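Local coordinates for ferredoxin-thioredoxin reductase variable chain, chloroplastic (Arabidopsis thaliana, PDB 7C2B), which forms the variable subunit of ferredoxin-thioredoxin reductase, which probably passes electrons from reduced ferredoxin to thioredoxins in chloroplasts, at residues D27-K31 and D66-L70; V40-L44 and V55-G59; L80-F86 and K97-K103. Residue numbers count along the deposited sequence, not the author numbering.

Interaction 1: residues D27-K31 and D66-L70; sequences DEKAK and DYVVL
Y67 lays one face of its ring against A30, whose CB sits 3.4 Å from the ring centroid and 12° off the normal, a CH-pi contact. Here the end of a helix docks on a strand end of the SH3-like domain: 27-31 closes helix 25-31 (K31 N to D27 O, 2.9 Å), while D66 and Y67 end strand 61-67, V68 stays extended (-124/108) and V69 (-125/0) bends the chain. K31 lies nearest Y67 (CA-CA 5.8 Å) and D27 nearest V69 (7.8 Å). Alanine suits the central place: a methyl is small enough for this approach, yet still covers the face. Y67, chi1 t, points at the helix; P81 and F82 also pack against the ring. One turn apart, D27 and K31 flank the ring at its edge. K31 NZ donates to Y67 O (2.5 Å) and forms a salt bridge with D66 OD1 (3.3 Å), which also takes a water's hydrogen bond (2.6 Å). D27, chi1 m, accepts from the phenol: Y67 OH to D27 OD1, 2.9 Å.

Interaction 2: residues V40-L44 and V55-G59; sequences VTVPL and VELMG
The loop after strand 37-40 and the chain leaving strand 55-56 are tied together in the SH3-like domain by backbone hydrogen bonds and one carboxylate. Segment 40-44 leaves strand 37-40 and turns at T41 (psi 4°) before extending through P43 to L44; 55-59 passes from strand 55-56 through a bend at L57 (-91/-15) to G59 (88/-13), where a CB would jam against the preceding carbonyl oxygen. V40 lies beside M58 (CA-CA 5.0 Å) and L44 beside L57 (5.4 Å). L57 N donates to L44 O (2.8 Å), and G59 N to V40 O (2.9 Å). Between these bonds E56, chi1 t with chi2 and chi3 near +60°, curls back so that OE2 accepts from both L44 N (2.8 Å) and M58 N (3.0 Å), satisfying two loop amides with a single carboxylate oxygen; P43 has no NH to offer. On the inner side L44 CD2 meets L57 CD1 at 3.7 Å, and both leucines reach strand 94-102. M58, extended (t, t, t), covers the outer side, its SD 3.7 Å from P43 CD.

Interaction 3: residues L80-F86 and K97-K103; sequences LPFKVQF and KFFTHLK. With NO3 (nitrate ion), chain J.
A lysine lies over an aromatic ring on the face of this beta hairpin carrying K83, Q85, F99 and H101: K83, extended (all chi t), sets NZ 4.5 Å from the F99 ring centroid, 11° off the normal, a cation-pi contact; CE adds a CH-pi approach at 3.8 Å. Strands 82-86 and 97-102 run antiparallel (150°, axes 4.6 Å apart). F82-L102, V84-T100 and F86-F98 are hydrogen-bonded pairs, each with two N-O bonds (F82 N to L102 O, 3.0 Å); K83-H101 and Q85-F99 are non-hydrogen-bonded, CA-CA 4.5 Å. Alternation sends the apolar F82, V84, F86, F98 and L102, with T100, to the core. There F86 CB lies over the F98 ring (centroid 3.8 Å), F98 at chi1 p swinging its ring toward F86, and V84 CG2 meets L102 CD1 at 3.9 Å. H101 NE2 makes a weak hydrogen bond to O3 of a nitrate, probably from the crystallisation liquor (3.0 Å), while ND1 hydrogen-bonds an acidic side chain of the catalytic chain. Strand 94-102, outermost within this chain, contacts that subunit; strand 82-90 has 61-67 on its other side, and 37-40, beyond 61-67 in the same curled sheet, brings V38 and V40 against V84, F86 and L102.

Overall arrangement
Interaction 2 is nested inside the loop that interaction 1 closes, and interaction 3 opens only after both. Interactions 1 and 2 lie on opposite sides of the chain's centre, 22 Å between centres, while interaction 3 lies almost at that centre, 13 and 12 Å from them. Interactions 1 and 3 share the five-stranded antiparallel sheet, in which strands 61-67 and 82-90 are neighbours: D66 O and K83 N are 2.8 Å apart, probably hydrogen-bonded. Interaction 2 closes over the core face of the hairpin, L44 CD2 lying 3.5 Å from L102 CD2. The N-terminal helix and the loops are thus fastened to one small SH3-like body, which also meets the catalytic subunit.

Interaction 1: residues D27-K31 and D66-L70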
loop_
_atom_site.group_PDB
_atom_site.type_symbol
_atom_site.label_atom_id
_atom_site.label_comp_id
_atom_site.label_asym_id
_atom_site.label_seq_id
_atom_site.Cartn_x
_atom_site.Cartn_y
_atom_site.Cartn_z
ATOM N N ASP B 27 12.031 3.493 -17.843
ATOM C CA ASP B 27 13.113 3.053 -16.967
ATOM C C ASP B 27 14.472 3.461 -17.520
ATOM O O ASP B 27 15.358 3.890 -16.771
ATOM C CB ASP B 27 13.057 1.538 -16.787
ATOM C CG ASP B 27 11.880 1.091 -15.949
ATOM O OD1 ASP B 27 11.388 1.889 -15.116
ATOM O OD2 ASP B 27 11.450 -0.066 -16.127
ATOM N N GLU B 28 14.661 3.318 -18.832
ATOM C CA GLU B 28 15.932 3.690 -19.442
ATOM C C GLU B 28 16.187 5.189 -19.302
ATOM O O GLU B 28 17.273 5.609 -18.888
ATOM C CB GLU B 28 15.939 3.260 -20.913
ATOM C CG GLU B 28 17.287 3.370 -21.599
ATOM C CD GLU B 28 17.174 3.926 -23.014
ATOM O OE1 GLU B 28 16.877 3.142 -23.948
ATOM O OE2 GLU B 28 17.374 5.153 -23.190
ATOM N N LYS B 29 15.186 6.012 -19.613
ATOM C CA LYS B 29 15.374 7.455 -19.511
ATOM C C LYS B 29 15.484 7.912 -18.059
ATOM O O LYS B 29 16.097 8.949 -17.786
ATOM C CB LYS B 29 14.236 8.190 -20.213
ATOM C CG LYS B 29 14.367 8.165 -21.734
ATOM C CD LYS B 29 13.021 8.271 -22.431
ATOM C CE LYS B 29 12.225 9.471 -21.933
ATOM N NZ LYS B 29 12.081 10.512 -23.001
ATOM N N ALA B 30 14.899 7.161 -17.122
ATOM C CA ALA B 30 15.071 7.495 -15.710
ATOM C C ALA B 30 16.491 7.199 -15.246
ATOM O O ALA B 30 17.104 8.011 -14.539
ATOM C CB ALA B 30 14.062 6.726 -14.861
ATOM N N LYS B 31 17.026 6.035 -15.631
ATOM C CA LYS B 31 18.396 5.681 -15.273
ATOM C C LYS B 31 19.396 6.688 -15.829
ATOM O O LYS B 31 20.435 6.939 -15.205
ATOM C CB LYS B 31 18.732 4.273 -15.771
ATOM C CG LYS B 31 18.333 3.135 -14.832
ATOM C CD LYS B 31 18.962 3.287 -13.447
ATOM C CE LYS B 31 19.489 1.962 -12.884
ATOM N NZ LYS B 31 19.822 2.051 -11.428
ATOM N N ASP B 66 20.285 7.487 -7.123
ATOM C CA ASP B 66 20.004 6.194 -7.716
ATOM C C ASP B 66 18.585 6.200 -8.248
ATOM O O ASP B 66 17.742 7.001 -7.833
ATOM C CB ASP B 66 20.184 5.046 -6.713
ATOM C CG ASP B 66 20.676 3.764 -7.376
ATOM O OD1 ASP B 66 20.637 3.682 -8.624
ATOM O OD2 ASP B 66 21.115 2.842 -6.651
ATOM N N TYR B 67 18.351 5.302 -9.195
ATOM C CA TYR B 67 17.016 4.940 -9.642
ATOM C C TYR B 67 16.943 3.429 -9.567
ATOM O O TYR B 67 17.678 2.738 -10.276
ATOM C CB TYR B 67 16.763 5.421 -11.067
ATOM C CG TYR B 67 15.417 5.038 -11.617
ATOM C CD1 TYR B 67 14.284 5.779 -11.296
ATOM C CD2 TYR B 67 15.278 3.961 -12.483
ATOM C CE1 TYR B 67 13.037 5.450 -11.818
ATOM C CE2 TYR B 67 14.043 3.619 -13.012
ATOM C CZ TYR B 67 12.924 4.367 -12.679
ATOM O OH TYR B 67 11.697 4.030 -13.210
ATOM N N VAL B 68 16.101 2.905 -8.696
ATOM C CA VAL B 68 16.096 1.469 -8.468
ATOM C C VAL B 68 14.692 0.950 -8.723
ATOM O O VAL B 68 13.768 1.213 -7.946
ATOM C CB VAL B 68 16.591 1.105 -7.064
ATOM C CG1 VAL B 68 16.594 -0.403 -6.892
ATOM C CG2 VAL B 68 18.003 1.648 -6.851
ATOM N N VAL B 69 14.525 0.235 -9.834
ATOM C CA VAL B 69 13.324 -0.542 -10.088
ATOM C C VAL B 69 13.648 -1.993 -10.376
ATOM O O VAL B 69 12.738 -2.778 -10.643
ATOM C CB VAL B 69 12.485 0.060 -11.237
ATOM C CG1 VAL B 69 12.040 1.470 -10.883
ATOM C CG2 VAL B 69 13.287 0.062 -12.540
ATOM N N LEU B 70 14.924 -2.360 -10.365
ATOM C CA LEU B 70 15.365 -3.737 -10.524
ATOM C C LEU B 70 16.153 -4.153 -9.295
ATOM O O LEU B 70 16.813 -3.331 -8.654
ATOM C CB LEU B 70 16.264 -3.921 -11.745
ATOM C CG LEU B 70 15.775 -3.600 -13.149
ATOM C CD1 LEU B 70 16.870 -3.999 -14.128
ATOM C CD2 LEU B 70 14.477 -4.332 -13.460
HETATM O O HOH W 1 22.774 2.786 -9.855
#

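Interaction 2: residues V40-L44 and V55-G59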
loop_
_atom_site.group_PDB
_atom_site.type_symbol
_atom_site.label_atom_id
_atom_site.label_comp_id
_atom_site.label_asym_id
_atom_site.label_seq_id
_atom_site.Cartn_x
_atom_site.Cartn_y
_atom_site.Cartn_z
ATOM N N VAL B 40 12.867 19.976 -5.798
ATOM C CA VAL B 40 11.558 19.466 -5.406
ATOM C C VAL B 40 10.505 20.520 -5.709
ATOM O O VAL B 40 10.648 21.689 -5.330
ATOM C CB VAL B 40 11.543 19.081 -3.917
ATOM C CG1 VAL B 40 10.142 18.663 -3.485
ATOM C CG2 VAL B 40 12.538 17.956 -3.649
ATOM N N THR B 41 9.430 20.109 -6.374
ATOM C CA THR B 41 8.463 21.050 -6.927
ATOM C C THR B 41 7.108 21.010 -6.239
ATOM O O THR B 41 6.185 21.707 -6.682
ATOM C CB THR B 41 8.283 20.789 -8.425
ATOM O OG1 THR B 41 8.007 19.401 -8.632
ATOM C CG2 THR B 41 9.552 21.138 -9.169
ATOM N N VAL B 42 6.960 20.218 -5.181
ATOM C CA VAL B 42 5.686 20.050 -4.483
ATOM C C VAL B 42 5.951 20.068 -2.987
ATOM O O VAL B 42 7.076 19.807 -2.539
ATOM C CB VAL B 42 4.982 18.734 -4.870
ATOM C CG1 VAL B 42 4.628 18.710 -6.370
ATOM C CG2 VAL B 42 5.851 17.539 -4.492
ATOM N N PRO B 43 4.931 20.384 -2.186
ATOM C CA PRO B 43 5.088 20.272 -0.728
ATOM C C PRO B 43 5.338 18.829 -0.328
ATOM O O PRO B 43 4.664 17.908 -0.796
ATOM C CB PRO B 43 3.751 20.785 -0.177
ATOM C CG PRO B 43 3.168 21.635 -1.291
ATOM C CD PRO B 43 3.632 20.978 -2.566
ATOM N N LEU B 44 6.321 18.635 0.546
ATOM C CA LEU B 44 6.718 17.287 0.938
ATOM C C LEU B 44 7.485 17.385 2.249
ATOM O O LEU B 44 8.586 17.942 2.281
ATOM C CB LEU B 44 7.567 16.640 -0.152
ATOM C CG LEU B 44 8.305 15.360 0.281
ATOM C CD1 LEU B 44 7.327 14.303 0.782
ATOM C CD2 LEU B 44 9.129 14.835 -0.887
ATOM N N VAL B 55 11.369 18.079 8.025
ATOM C CA VAL B 55 12.000 18.891 6.995
ATOM C C VAL B 55 11.006 19.065 5.858
ATOM O O VAL B 55 10.434 18.083 5.376
ATOM C CB VAL B 55 13.304 18.257 6.477
ATOM C CG1 VAL B 55 13.902 19.093 5.361
ATOM C CG2 VAL B 55 14.297 18.100 7.608
ATOM N N GLU B 56 10.797 20.310 5.439
ATOM C CA GLU B 56 9.993 20.608 4.260
ATOM C C GLU B 56 10.918 20.635 3.049
ATOM O O GLU B 56 11.872 21.420 3.009
ATOM C CB GLU B 56 9.259 21.941 4.408
ATOM C CG GLU B 56 8.602 22.433 3.093
ATOM C CD GLU B 56 7.527 21.492 2.563
ATOM O OE1 GLU B 56 6.502 21.288 3.253
ATOM O OE2 GLU B 56 7.699 20.953 1.447
ATOM N N LEU B 57 10.643 19.779 2.066
ATOM C CA LEU B 57 11.572 19.629 0.953
ATOM C C LEU B 57 11.281 20.561 -0.216
ATOM O O LEU B 57 12.144 20.715 -1.087
ATOM C CB LEU B 57 11.562 18.190 0.437
ATOM C CG LEU B 57 12.197 17.184 1.401
ATOM C CD1 LEU B 57 12.308 15.825 0.742
ATOM C CD2 LEU B 57 13.573 17.676 1.857
ATOM N N MET B 58 10.102 21.172 -0.270
ATOM C CA MET B 58 9.752 21.937 -1.465
ATOM C C MET B 58 10.764 23.047 -1.700
ATOM O O MET B 58 11.098 23.810 -0.786
ATOM C CB MET B 58 8.355 22.533 -1.346
ATOM C CG MET B 58 7.993 23.339 -2.595
ATOM S SD MET B 58 6.245 23.622 -2.666
ATOM C CE MET B 58 6.112 24.386 -4.295
ATOM N N GLY B 59 11.281 23.117 -2.922
ATOM C CA GLY B 59 12.275 24.107 -3.263
ATOM C C GLY B 59 13.706 23.702 -2.995
ATOM O O GLY B 59 14.620 24.386 -3.467
#

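Interaction 3: residues L80-F86 and K97-K103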
loop_
_atom_site.group_PDB
_atom_site.type_symbol
_atom_site.label_atom_id
_atom_site.label_comp_id
_atom_site.label_asym_id
_atom_site.label_seq_id
_atom_site.Cartn_x
_atom_site.Cartn_y
_atom_site.Cartn_z
ATOM N N LEU B 80 8.480 5.069 -5.050
ATOM C CA LEU B 80 9.277 6.294 -5.001
ATOM C C LEU B 80 10.681 5.934 -5.490
ATOM O O LEU B 80 11.623 5.819 -4.695
ATOM C CB LEU B 80 9.307 6.891 -3.591
ATOM C CG LEU B 80 7.938 7.218 -2.969
ATOM C CD1 LEU B 80 8.053 7.543 -1.470
ATOM C CD2 LEU B 80 7.228 8.360 -3.722
ATOM N N PRO B 81 10.856 5.720 -6.801
ATOM C CA PRO B 81 12.081 5.046 -7.268
ATOM C C PRO B 81 13.336 5.902 -7.330
ATOM O O PRO B 81 14.428 5.325 -7.419
ATOM C CB PRO B 81 11.702 4.559 -8.678
ATOM C CG PRO B 81 10.666 5.473 -9.113
ATOM C CD PRO B 81 9.869 5.863 -7.883
ATOM N N PHE B 82 13.235 7.230 -7.288
ATOM C CA PHE B 82 14.404 8.104 -7.355
ATOM C C PHE B 82 14.944 8.364 -5.954
ATOM O O PHE B 82 14.286 9.019 -5.142
ATOM C CB PHE B 82 14.052 9.433 -8.020
ATOM C CG PHE B 82 13.721 9.316 -9.488
ATOM C CD1 PHE B 82 14.723 9.400 -10.448
ATOM C CD2 PHE B 82 12.406 9.161 -9.911
ATOM C CE1 PHE B 82 14.423 9.305 -11.803
ATOM C CE2 PHE B 82 12.095 9.073 -11.275
ATOM C CZ PHE B 82 13.107 9.143 -12.221
ATOM N N LYS B 83 16.151 7.886 -5.681
ATOM C CA LYS B 83 16.811 8.196 -4.420
ATOM C C LYS B 83 17.621 9.467 -4.637
ATOM O O LYS B 83 18.525 9.488 -5.474
ATOM C CB LYS B 83 17.690 7.036 -3.961
ATOM C CG LYS B 83 18.230 7.173 -2.531
ATOM C CD LYS B 83 19.169 6.015 -2.209
ATOM C CE LYS B 83 20.128 6.346 -1.083
ATOM N NZ LYS B 83 20.896 5.120 -0.690
ATOM N N VAL B 84 17.275 10.534 -3.916
ATOM C CA VAL B 84 17.848 11.855 -4.148
ATOM C C VAL B 84 18.664 12.263 -2.930
ATOM O O VAL B 84 18.191 12.155 -1.791
ATOM C CB VAL B 84 16.754 12.894 -4.449
ATOM C CG1 VAL B 84 17.374 14.249 -4.738
ATOM C CG2 VAL B 84 15.908 12.429 -5.616
ATOM N N GLN B 85 19.883 12.749 -3.172
ATOM C CA GLN B 85 20.754 13.218 -2.101
ATOM C C GLN B 85 20.572 14.716 -1.907
ATOM O O GLN B 85 20.650 15.487 -2.868
ATOM C CB GLN B 85 22.219 12.903 -2.405
ATOM C CG GLN B 85 23.205 13.447 -1.367
ATOM C CD GLN B 85 24.615 12.935 -1.605
ATOM O OE1 GLN B 85 24.810 11.758 -1.896
ATOM N NE2 GLN B 85 25.598 13.821 -1.507
ATOM N N PHE B 86 20.321 15.117 -0.660
ATOM C CA PHE B 86 20.186 16.511 -0.274
ATOM C C PHE B 86 21.227 16.826 0.788
ATOM O O PHE B 86 21.663 15.945 1.527
ATOM C CB PHE B 86 18.794 16.821 0.303
ATOM C CG PHE B 86 17.669 16.649 -0.679
ATOM C CD1 PHE B 86 17.310 17.686 -1.529
ATOM C CD2 PHE B 86 16.949 15.463 -0.731
ATOM C CE1 PHE B 86 16.271 17.537 -2.430
ATOM C CE2 PHE B 86 15.911 15.305 -1.623
ATOM C CZ PHE B 86 15.565 16.349 -2.477
ATOM N N LYS B 97 23.689 15.902 5.473
ATOM C CA LYS B 97 23.425 15.173 4.242
ATOM C C LYS B 97 22.408 14.077 4.504
ATOM O O LYS B 97 22.482 13.383 5.523
ATOM C CB LYS B 97 24.723 14.570 3.705
ATOM C CG LYS B 97 24.549 13.660 2.511
ATOM C CD LYS B 97 25.791 13.692 1.634
ATOM C CE LYS B 97 26.950 12.954 2.256
ATOM N NZ LYS B 97 28.115 12.897 1.313
ATOM N N PHE B 98 21.446 13.930 3.589
ATOM C CA PHE B 98 20.448 12.879 3.726
ATOM C C PHE B 98 19.915 12.505 2.354
ATOM O O PHE B 98 20.155 13.190 1.358
ATOM C CB PHE B 98 19.292 13.292 4.658
ATOM C CG PHE B 98 18.463 14.454 4.154
ATOM C CD1 PHE B 98 18.853 15.761 4.405
ATOM C CD2 PHE B 98 17.276 14.238 3.455
ATOM C CE1 PHE B 98 18.095 16.837 3.956
ATOM C CE2 PHE B 98 16.516 15.307 2.999
ATOM C CZ PHE B 98 16.921 16.610 3.259
ATOM N N PHE B 99 19.187 11.397 2.321
ATOM C CA PHE B 99 18.529 10.917 1.119
ATOM C C PHE B 99 17.027 10.911 1.339
ATOM O O PHE B 99 16.550 10.734 2.464
ATOM C CB PHE B 99 19.012 9.507 0.753
ATOM C CG PHE B 99 20.507 9.404 0.632
ATOM C CD1 PHE B 99 21.154 9.840 -0.520
ATOM C CD2 PHE B 99 21.266 8.902 1.677
ATOM C CE1 PHE B 99 22.530 9.763 -0.632
ATOM C CE2 PHE B 99 22.655 8.829 1.574
ATOM C CZ PHE B 99 23.285 9.259 0.416
ATOM N N THR B 100 16.289 11.118 0.252
ATOM C CA THR B 100 14.839 11.027 0.254
ATOM C C THR B 100 14.426 10.359 -1.049
ATOM O O THR B 100 14.996 10.650 -2.103
ATOM C CB THR B 100 14.170 12.412 0.386
ATOM O OG1 THR B 100 14.402 12.950 1.698
ATOM C CG2 THR B 100 12.671 12.312 0.159
ATOM N N HIS B 101 13.458 9.453 -0.972
ATOM C CA HIS B 101 12.915 8.797 -2.157
ATOM C C HIS B 101 11.792 9.634 -2.759
ATOM O O HIS B 101 10.873 10.055 -2.044
ATOM C CB HIS B 101 12.404 7.405 -1.789
ATOM C CG HIS B 101 13.493 6.416 -1.514
ATOM N ND1 HIS B 101 14.133 6.319 -0.292
ATOM C CD2 HIS B 101 14.040 5.461 -2.302
ATOM C CE1 HIS B 101 15.027 5.350 -0.345
ATOM N NE2 HIS B 101 14.993 4.816 -1.555
ATOM N N LEU B 102 11.863 9.866 -4.076
ATOM C CA LEU B 102 10.875 10.669 -4.789
ATOM C C LEU B 102 10.347 9.905 -5.999
ATOM O O LEU B 102 10.983 8.977 -6.509
ATOM C CB LEU B 102 11.457 12.008 -5.285
ATOM C CG LEU B 102 12.148 12.934 -4.292
ATOM C CD1 LEU B 102 12.539 14.233 -5.009
ATOM C CD2 LEU B 102 11.197 13.217 -3.160
ATOM N N LYS B 103 9.168 10.308 -6.456
ATOM C CA LYS B 103 8.683 9.892 -7.764
ATOM C C LYS B 103 8.721 11.080 -8.713
ATOM O O LYS B 103 8.911 12.230 -8.302
ATOM C CB LYS B 103 7.273 9.288 -7.681
ATOM C CG LYS B 103 6.231 10.136 -6.974
ATOM C CD LYS B 103 4.933 9.342 -6.880
ATOM C CE LYS B 103 3.940 9.995 -5.948
ATOM N NZ LYS B 103 3.531 11.313 -6.471
HETATM N N NO3 J . 14.970 1.497 -0.933
HETATM O O1 NO3 J . 14.285 0.476 -0.620
HETATM O O2 NO3 J . 15.639 2.108 -0.043
HETATM O O3 NO3 J . 14.986 1.901 -2.134
#